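Local coordinates for protein serine--tRNA ligase, cytoplasmic (PDB 3QO8) that catalyses the two-step attachment of serine to tRNA(Ser), activating the amino acid with ATP to seryl-adenylate and then passing it to the acceptor end of the tRNA, at residues G203-V211 and R270-F278; A356-L367 and R410-N418. One frame throughout, in Å; residues are numbered along the deposited sequence.

Contact 1 (203-211 with 270-278) closes before contact 2 (356-367 with 410-418) opens, and the two lie in series along the chain, their centres about 24 Å apart and their nearest atoms about 11 Å apart. Both reach the same mixed sheet of the class II catalytic core. Contact 1 is the parallel strand pair on the dimer side, where strand 205-208 continues the sheet into the second subunit. Contact 2 lays helix 408-419 against the hairpin of strands 350-358 and 363-372, at the adenosine end of the seryl-adenylate analogue. One sheet, built partly from strands 269-278, 297-307, 399-404 and 363-372, thus connects the subunit interface with the active site.

Contact 1 (G203-V211 and R270-F278); sequences GYVPLQAPV and RYAGYSSCF
Val205 and Tyr271 lie side by side on one face of a parallel strand pair, Val205 CB 3.8 Å from Tyr271 CD1. Over one face of the same ring sits Leu207 CD2, 4.0 Å from the Tyr271 centroid and offset toward the rim; chi1 (-172°) directs Leu207 CG and chi2 (60°) turns CD2 over the ring. Arg270 CB covers the centre of the Tyr204 ring, 3.9 Å from its centroid, a CH-pi contact, while the arginine's extended chain carries CD past the ring to a salt bridge between NE and Glu315. Beside Tyr274, Gln208 runs the same way, its amide turned 79° from the ring and OE1 at the ring edge.

Five backbone bonds, from Val205 N to Arg270 O (2.8 Å) through to Ala209 N to Tyr274 O, set the register of the strands. Beyond this ladder, Val211 CB reaches Phe278 CE2 at 3.8 Å. Tyr271 OH bonds His255, and Gln208 NE2 bonds Glu299 of the second subunit. Helix 183-200, the strand after it and Pro210 fit motif 1, the dimer-interface element of class II synthetases; strand 269-278, running toward Arg279-Glu281 of the probable ATP site, is consistent with motif 2. Helix 183-200 packs on the side of Tyr204, Ala272 and Tyr274, helix 248-252 on the opposite face with Leu207 and Tyr271; strand 297-307 pairs antiparallel with 269-278, and Leu207 and Gln208 join an antiparallel ladder with the second subunit.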
# COMPACT_ATOMS: atom_id res chain seq x y z
N GLY A 203 -16.24 9.07 19.74
CA GLY A 203 -16.39 10.31 19.00
C GLY A 203 -15.33 10.60 17.95
O GLY A 203 -15.32 11.68 17.37
N TYR A 204 -14.43 9.64 17.71
CA TYR A 204 -13.44 9.78 16.65
C TYR A 204 -14.10 9.56 15.31
O TYR A 204 -14.99 8.71 15.17
CB TYR A 204 -12.31 8.76 16.80
CG TYR A 204 -11.33 9.02 17.92
CD1 TYR A 204 -9.98 9.24 17.67
CD2 TYR A 204 -11.75 9.02 19.25
CE1 TYR A 204 -9.07 9.46 18.71
CE2 TYR A 204 -10.85 9.25 20.29
CZ TYR A 204 -9.52 9.46 20.02
OH TYR A 204 -8.63 9.68 21.06
N VAL A 205 -13.67 10.31 14.31
CA VAL A 205 -14.16 10.15 12.95
C VAL A 205 -13.25 9.18 12.18
O VAL A 205 -12.07 9.45 12.01
CB VAL A 205 -14.17 11.51 12.24
CG1 VAL A 205 -14.54 11.37 10.76
CG2 VAL A 205 -15.13 12.46 12.97
N PRO A 206 -13.81 8.05 11.70
CA PRO A 206 -12.99 7.13 10.91
C PRO A 206 -12.46 7.81 9.67
O PRO A 206 -13.21 8.50 8.95
CB PRO A 206 -13.97 6.02 10.54
CG PRO A 206 -15.01 6.06 11.64
CD PRO A 206 -15.16 7.53 11.95
N LEU A 207 -11.18 7.65 9.41
CA LEU A 207 -10.60 8.32 8.26
C LEU A 207 -9.56 7.42 7.64
O LEU A 207 -8.52 7.19 8.24
CB LEU A 207 -9.96 9.64 8.72
CG LEU A 207 -9.45 10.60 7.65
CD1 LEU A 207 -10.60 11.02 6.74
CD2 LEU A 207 -8.80 11.80 8.30
N GLN A 208 -9.84 6.89 6.44
CA GLN A 208 -8.86 6.07 5.75
C GLN A 208 -8.00 6.93 4.86
O GLN A 208 -8.49 7.56 3.92
CB GLN A 208 -9.50 4.95 4.93
CG GLN A 208 -8.45 4.04 4.24
CD GLN A 208 -9.09 2.86 3.54
OE1 GLN A 208 -10.13 2.38 3.97
NE2 GLN A 208 -8.49 2.40 2.46
N ALA A 209 -6.71 6.94 5.15
CA ALA A 209 -5.78 7.84 4.48
C ALA A 209 -5.16 7.17 3.27
O ALA A 209 -4.95 5.96 3.26
CB ALA A 209 -4.67 8.28 5.48
N PRO A 210 -4.82 7.97 2.24
CA PRO A 210 -4.07 7.43 1.11
C PRO A 210 -2.66 7.07 1.58
O PRO A 210 -2.17 7.68 2.53
CB PRO A 210 -4.02 8.61 0.14
CG PRO A 210 -4.14 9.82 1.02
CD PRO A 210 -5.06 9.42 2.12
N VAL A 211 -2.03 6.09 0.96
CA VAL A 211 -0.70 5.66 1.41
C VAL A 211 0.43 6.25 0.59
O VAL A 211 1.61 5.93 0.82
CB VAL A 211 -0.57 4.12 1.42
CG1 VAL A 211 -1.54 3.52 2.42
CG2 VAL A 211 -0.79 3.54 0.03
N ARG A 270 -11.13 14.82 16.39
CA ARG A 270 -10.46 13.56 16.64
C ARG A 270 -10.67 12.58 15.48
O ARG A 270 -11.80 12.30 15.11
CB ARG A 270 -11.00 12.95 17.93
CG ARG A 270 -10.87 13.88 19.16
CD ARG A 270 -11.23 13.14 20.45
NE ARG A 270 -10.92 13.91 21.66
CZ ARG A 270 -11.84 14.41 22.47
NH1 ARG A 270 -13.13 14.23 22.21
NH2 ARG A 270 -11.47 15.09 23.56
N TYR A 271 -9.57 12.08 14.91
CA TYR A 271 -9.64 11.12 13.81
C TYR A 271 -9.13 9.73 14.23
O TYR A 271 -8.09 9.61 14.87
CB TYR A 271 -8.84 11.60 12.61
CG TYR A 271 -9.43 12.84 11.98
CD1 TYR A 271 -10.68 12.80 11.36
CD2 TYR A 271 -8.75 14.05 12.03
CE1 TYR A 271 -11.24 13.96 10.80
CE2 TYR A 271 -9.30 15.19 11.47
CZ TYR A 271 -10.54 15.14 10.85
OH TYR A 271 -11.07 16.29 10.30
N ALA A 272 -9.90 8.71 13.87
CA ALA A 272 -9.47 7.33 13.95
C ALA A 272 -8.89 6.99 12.58
O ALA A 272 -9.62 6.58 11.66
CB ALA A 272 -10.64 6.44 14.29
N GLY A 273 -7.58 7.18 12.43
CA GLY A 273 -6.93 6.99 11.15
C GLY A 273 -6.70 5.53 10.87
O GLY A 273 -6.38 4.77 11.77
N TYR A 274 -6.86 5.12 9.62
CA TYR A 274 -6.53 3.75 9.23
C TYR A 274 -5.78 3.77 7.92
O TYR A 274 -6.19 4.43 6.95
CB TYR A 274 -7.79 2.88 9.10
CG TYR A 274 -7.50 1.61 8.32
CD1 TYR A 274 -6.57 0.69 8.79
CD2 TYR A 274 -8.10 1.36 7.10
CE1 TYR A 274 -6.26 -0.45 8.08
CE2 TYR A 274 -7.81 0.19 6.38
CZ TYR A 274 -6.88 -0.70 6.88
OH TYR A 274 -6.56 -1.86 6.20
N SER A 275 -4.67 3.04 7.87
CA SER A 275 -3.94 2.89 6.62
C SER A 275 -2.98 1.73 6.78
O SER A 275 -2.69 1.31 7.89
CB SER A 275 -3.13 4.16 6.32
OG SER A 275 -2.01 4.26 7.21
N SER A 276 -2.49 1.23 5.66
CA SER A 276 -1.24 0.48 5.68
C SER A 276 -0.09 1.47 5.87
O SER A 276 -0.25 2.67 5.60
CB SER A 276 -1.07 -0.35 4.41
OG SER A 276 -1.96 -1.45 4.44
N CYS A 277 1.05 0.95 6.33
CA CYS A 277 2.23 1.74 6.67
C CYS A 277 3.44 1.02 6.12
O CYS A 277 3.53 -0.21 6.21
CB CYS A 277 2.36 1.87 8.19
SG CYS A 277 0.85 2.54 8.98
N PHE A 278 4.39 1.77 5.57
CA PHE A 278 5.54 1.17 4.89
C PHE A 278 6.83 1.77 5.43
O PHE A 278 6.98 2.99 5.47
CB PHE A 278 5.42 1.39 3.38
CG PHE A 278 4.11 0.89 2.82
CD1 PHE A 278 4.00 -0.42 2.36
CD2 PHE A 278 2.99 1.71 2.80
CE1 PHE A 278 2.77 -0.89 1.88
CE2 PHE A 278 1.78 1.24 2.32
CZ PHE A 278 1.68 -0.05 1.86
O HOH W 1 -13.85 14.44 16.13

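Contact 2 (A356-L367 and R410-N418); sequences AWFPFQQEYKEL and RTICCILEN. With MG (magnesium ion), chain C; SSA (5'-O-(N-(L-seryl)-sulfamoyl)adenosine), chain B.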
# COMPACT_ATOMS: atom_id res chain seq x y z
N ALA A 356 3.75 -3.67 25.81
CA ALA A 356 2.95 -4.79 26.28
C ALA A 356 3.86 -5.95 26.63
O ALA A 356 4.95 -6.08 26.07
CB ALA A 356 1.94 -5.23 25.22
N TRP A 357 3.42 -6.79 27.56
CA TRP A 357 4.20 -7.94 27.98
C TRP A 357 4.14 -9.06 26.95
O TRP A 357 3.06 -9.51 26.58
CB TRP A 357 3.70 -8.44 29.34
CG TRP A 357 4.49 -9.61 29.90
CD1 TRP A 357 4.05 -10.90 30.05
CD2 TRP A 357 5.84 -9.58 30.38
NE1 TRP A 357 5.06 -11.67 30.61
CE2 TRP A 357 6.16 -10.88 30.82
CE3 TRP A 357 6.81 -8.57 30.49
CZ2 TRP A 357 7.41 -11.20 31.36
CZ3 TRP A 357 8.04 -8.89 31.03
CH2 TRP A 357 8.33 -10.19 31.46
N PHE A 358 5.31 -9.51 26.50
CA PHE A 358 5.41 -10.68 25.64
C PHE A 358 5.98 -11.82 26.50
O PHE A 358 7.18 -11.85 26.78
CB PHE A 358 6.33 -10.38 24.45
CG PHE A 358 5.66 -9.62 23.31
CD1 PHE A 358 5.19 -8.32 23.49
CD2 PHE A 358 5.53 -10.20 22.06
CE1 PHE A 358 4.58 -7.62 22.43
CE2 PHE A 358 4.93 -9.52 21.01
CZ PHE A 358 4.44 -8.22 21.19
N PRO A 359 5.12 -12.76 26.93
CA PRO A 359 5.59 -13.71 27.95
C PRO A 359 6.63 -14.72 27.44
O PRO A 359 7.39 -15.21 28.26
CB PRO A 359 4.31 -14.42 28.40
CG PRO A 359 3.37 -14.29 27.22
CD PRO A 359 3.69 -12.94 26.61
N PHE A 360 6.66 -15.03 26.15
CA PHE A 360 7.69 -15.94 25.68
C PHE A 360 9.03 -15.22 25.72
O PHE A 360 10.02 -15.76 26.18
CB PHE A 360 7.44 -16.46 24.26
CG PHE A 360 8.59 -17.29 23.74
CD1 PHE A 360 8.69 -18.63 24.05
CD2 PHE A 360 9.60 -16.71 22.99
CE1 PHE A 360 9.77 -19.40 23.60
CE2 PHE A 360 10.68 -17.46 22.53
CZ PHE A 360 10.76 -18.81 22.84
N GLN A 361 9.04 -14.00 25.19
CA GLN A 361 10.23 -13.16 25.16
C GLN A 361 10.61 -12.82 26.59
O GLN A 361 11.76 -12.53 26.89
CB GLN A 361 9.90 -11.88 24.39
CG GLN A 361 9.08 -12.10 23.10
CD GLN A 361 9.95 -12.62 21.95
OE1 GLN A 361 11.09 -12.19 21.79
NE2 GLN A 361 9.41 -13.55 21.16
N GLN A 362 9.61 -12.84 27.46
CA GLN A 362 9.73 -12.35 28.83
C GLN A 362 10.24 -10.90 28.85
O GLN A 362 11.14 -10.57 29.60
CB GLN A 362 10.63 -13.28 29.67
CG GLN A 362 10.13 -14.73 29.74
CD GLN A 362 11.15 -15.66 30.38
OE1 GLN A 362 11.38 -15.62 31.59
NE2 GLN A 362 11.77 -16.52 29.56
N GLU A 363 9.66 -10.05 28.01
CA GLU A 363 10.03 -8.65 27.94
C GLU A 363 8.81 -7.82 27.59
O GLU A 363 7.92 -8.29 26.89
CB GLU A 363 11.05 -8.42 26.83
CG GLU A 363 12.36 -9.15 26.99
CD GLU A 363 13.26 -8.95 25.79
OE1 GLU A 363 12.97 -8.04 24.98
OE2 GLU A 363 14.24 -9.72 25.64
N TYR A 364 8.79 -6.59 28.06
CA TYR A 364 7.85 -5.60 27.58
C TYR A 364 8.31 -5.11 26.22
O TYR A 364 9.49 -4.77 26.05
CB TYR A 364 7.80 -4.42 28.54
CG TYR A 364 7.03 -4.69 29.82
CD1 TYR A 364 5.64 -4.78 29.81
CD2 TYR A 364 7.70 -4.81 31.04
CE1 TYR A 364 4.93 -5.00 30.98
CE2 TYR A 364 7.00 -5.04 32.22
CZ TYR A 364 5.62 -5.13 32.18
OH TYR A 364 4.90 -5.34 33.32
N LYS A 365 7.39 -5.04 25.26
CA LYS A 365 7.72 -4.56 23.91
C LYS A 365 6.79 -3.45 23.48
O LYS A 365 5.59 -3.52 23.69
CB LYS A 365 7.60 -5.69 22.88
CG LYS A 365 8.36 -6.97 23.26
CD LYS A 365 9.83 -6.84 22.97
CE LYS A 365 10.17 -7.47 21.63
NZ LYS A 365 11.63 -7.42 21.38
N GLU A 366 7.36 -2.43 22.85
CA GLU A 366 6.58 -1.29 22.40
C GLU A 366 5.43 -1.66 21.44
O GLU A 366 5.67 -2.28 20.40
CB GLU A 366 7.51 -0.31 21.71
CG GLU A 366 6.79 0.89 21.12
CD GLU A 366 7.59 1.57 20.03
OE1 GLU A 366 8.83 1.41 20.01
OE2 GLU A 366 6.98 2.27 19.20
N LEU A 367 4.20 -1.28 21.77
CA LEU A 367 3.06 -1.42 20.84
C LEU A 367 2.46 -0.07 20.46
O LEU A 367 1.72 0.04 19.49
CB LEU A 367 1.93 -2.26 21.46
CG LEU A 367 2.20 -3.74 21.75
CD1 LEU A 367 0.89 -4.43 22.04
CD2 LEU A 367 2.89 -4.41 20.58
N ARG A 410 1.68 -6.27 14.81
CA ARG A 410 2.44 -6.38 16.07
C ARG A 410 1.53 -6.69 17.25
O ARG A 410 1.89 -7.46 18.15
CB ARG A 410 3.30 -5.13 16.35
CG ARG A 410 4.20 -5.33 17.58
CD ARG A 410 5.15 -4.15 17.84
NE ARG A 410 6.13 -4.05 16.77
CZ ARG A 410 7.16 -3.21 16.80
NH1 ARG A 410 7.35 -2.43 17.86
NH2 ARG A 410 8.01 -3.18 15.78
N THR A 411 0.33 -6.12 17.25
CA THR A 411 -0.65 -6.46 18.26
C THR A 411 -1.03 -7.94 18.19
O THR A 411 -1.23 -8.58 19.20
CB THR A 411 -1.91 -5.57 18.16
OG1 THR A 411 -1.54 -4.22 18.48
CG2 THR A 411 -2.98 -6.03 19.14
N ILE A 412 -1.14 -8.48 16.98
CA ILE A 412 -1.37 -9.91 16.84
C ILE A 412 -0.26 -10.70 17.51
O ILE A 412 -0.52 -11.68 18.23
CB ILE A 412 -1.49 -10.34 15.36
CG1 ILE A 412 -2.84 -9.89 14.78
CG2 ILE A 412 -1.32 -11.88 15.26
CD1 ILE A 412 -2.97 -10.05 13.24
N CYS A 413 0.99 -10.28 17.32
CA CYS A 413 2.10 -10.97 17.98
C CYS A 413 1.92 -11.07 19.50
O CYS A 413 2.17 -12.10 20.10
CB CYS A 413 3.43 -10.29 17.66
SG CYS A 413 3.86 -10.36 15.90
N CYS A 414 1.45 -9.98 20.11
CA CYS A 414 1.25 -9.97 21.56
C CYS A 414 0.10 -10.91 21.98
O CYS A 414 0.19 -11.65 22.98
CB CYS A 414 0.94 -8.56 22.04
SG CYS A 414 0.94 -8.42 23.84
N ILE A 415 -0.98 -10.86 21.21
CA ILE A 415 -2.09 -11.77 21.41
C ILE A 415 -1.64 -13.23 21.32
O ILE A 415 -1.98 -14.05 22.17
CB ILE A 415 -3.21 -11.50 20.38
CG1 ILE A 415 -3.90 -10.16 20.71
CG2 ILE A 415 -4.22 -12.66 20.35
CD1 ILE A 415 -4.82 -9.63 19.64
N LEU A 416 -0.89 -13.55 20.27
CA LEU A 416 -0.43 -14.92 20.08
C LEU A 416 0.31 -15.43 21.31
O LEU A 416 0.06 -16.56 21.76
CB LEU A 416 0.48 -15.02 18.86
CG LEU A 416 -0.20 -14.73 17.51
CD1 LEU A 416 0.81 -14.72 16.38
CD2 LEU A 416 -1.30 -15.74 17.22
N GLU A 417 1.23 -14.64 21.86
CA GLU A 417 2.00 -15.17 22.99
C GLU A 417 1.13 -15.28 24.24
O GLU A 417 1.29 -16.20 25.03
CB GLU A 417 3.28 -14.38 23.25
CG GLU A 417 4.26 -14.44 22.08
CD GLU A 417 5.67 -14.00 22.44
OE1 GLU A 417 5.93 -13.65 23.61
OE2 GLU A 417 6.54 -14.04 21.54
N ASN A 418 0.18 -14.36 24.39
CA ASN A 418 -0.65 -14.34 25.60
C ASN A 418 -1.92 -15.19 25.56
O ASN A 418 -2.57 -15.40 26.59
CB ASN A 418 -0.99 -12.89 25.99
CG ASN A 418 0.17 -12.19 26.66
OD1 ASN A 418 0.57 -12.56 27.77
ND2 ASN A 418 0.73 -11.16 26.01
MG MG C . 7.70 4.54 18.80
N10 SSA B . 2.10 7.99 14.28
CA SSA B . 2.87 7.50 15.42
CB SSA B . 1.92 6.90 16.46
OG SSA B . 1.36 5.66 15.98
C9 SSA B . 3.87 6.47 14.98
O9 SSA B . 3.90 6.06 13.82
N8 SSA B . 4.70 6.03 15.91
S1 SSA B . 5.62 4.73 15.72
O1S SSA B . 6.68 4.92 14.77
O2S SSA B . 6.16 4.37 16.99
O5' SSA B . 4.75 3.55 15.26
C5' SSA B . 3.58 3.18 15.96
C4' SSA B . 3.57 1.67 16.19
O4' SSA B . 3.61 0.92 14.97
C3' SSA B . 4.76 1.16 16.97
O3' SSA B . 4.58 1.43 18.37
C2' SSA B . 4.72 -0.32 16.63
O2' SSA B . 3.72 -0.99 17.41
C1' SSA B . 4.26 -0.33 15.17
N9 SSA B . 5.42 -0.43 14.26
C8 SSA B . 6.36 0.51 14.05
N7 SSA B . 7.26 0.02 13.16
C5 SSA B . 6.86 -1.22 12.82
C6 SSA B . 7.36 -2.18 11.96
N6 SSA B . 8.49 -1.91 11.27
N1 SSA B . 6.71 -3.36 11.83
C2 SSA B . 5.60 -3.60 12.53
N3 SSA B . 5.08 -2.69 13.36
C4 SSA B . 5.70 -1.50 13.53
O HOH W 2 -0.06 -1.76 18.60
O HOH W 3 9.85 3.89 17.66
O HOH W 4 9.19 4.65 20.65
O HOH W 5 8.17 6.98 18.04
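Glu417 reaches from the helix into the turn of the hairpin. Glu417 CB packs 3.7 Å from Pro359 CD; beyond CG the chain is extended (chi2 -164°), bringing CD to Phe360 CB. Glu417 OE1 accepts from Phe360 N at 3.0 Å, met from above the carboxylate plane, and Glu417 OE2 takes Gln361 NE2 at 2.9 Å on its syn lone pair, the amide and carboxylate nearly coplanar. His154 N also bonds OE2, so three donors hold this buried carboxylate, probably favouring the charged form. Asn418 ND2 grips Trp357 O at 2.9 Å, nearly straight on the carbonyl. Cys414 CA sits over one face of the Phe358 ring, 4.0 Å from its centroid and offset toward the rim, a CH-pi contact.

At the other end Arg410 bends at chi3 (-67°), giving its NH1 to Glu366 O at 3.0 Å; NE bonds Phe293 O, the Phe293 ring makes a cation-pi contact, and one guanidinium face meets C2' of the analogue, consistent with the motif 3 arginine of class II synthetases. Glu366 OE2 binds magnesium at 2.4 Å and accepts from ligand O3'; Leu367 O accepts from O2', both residues probably serving ATP likewise. Helix 408-419 thus packs on strands 350-358 and 363-372, with helices 154-160 and 183-200 along its other sides.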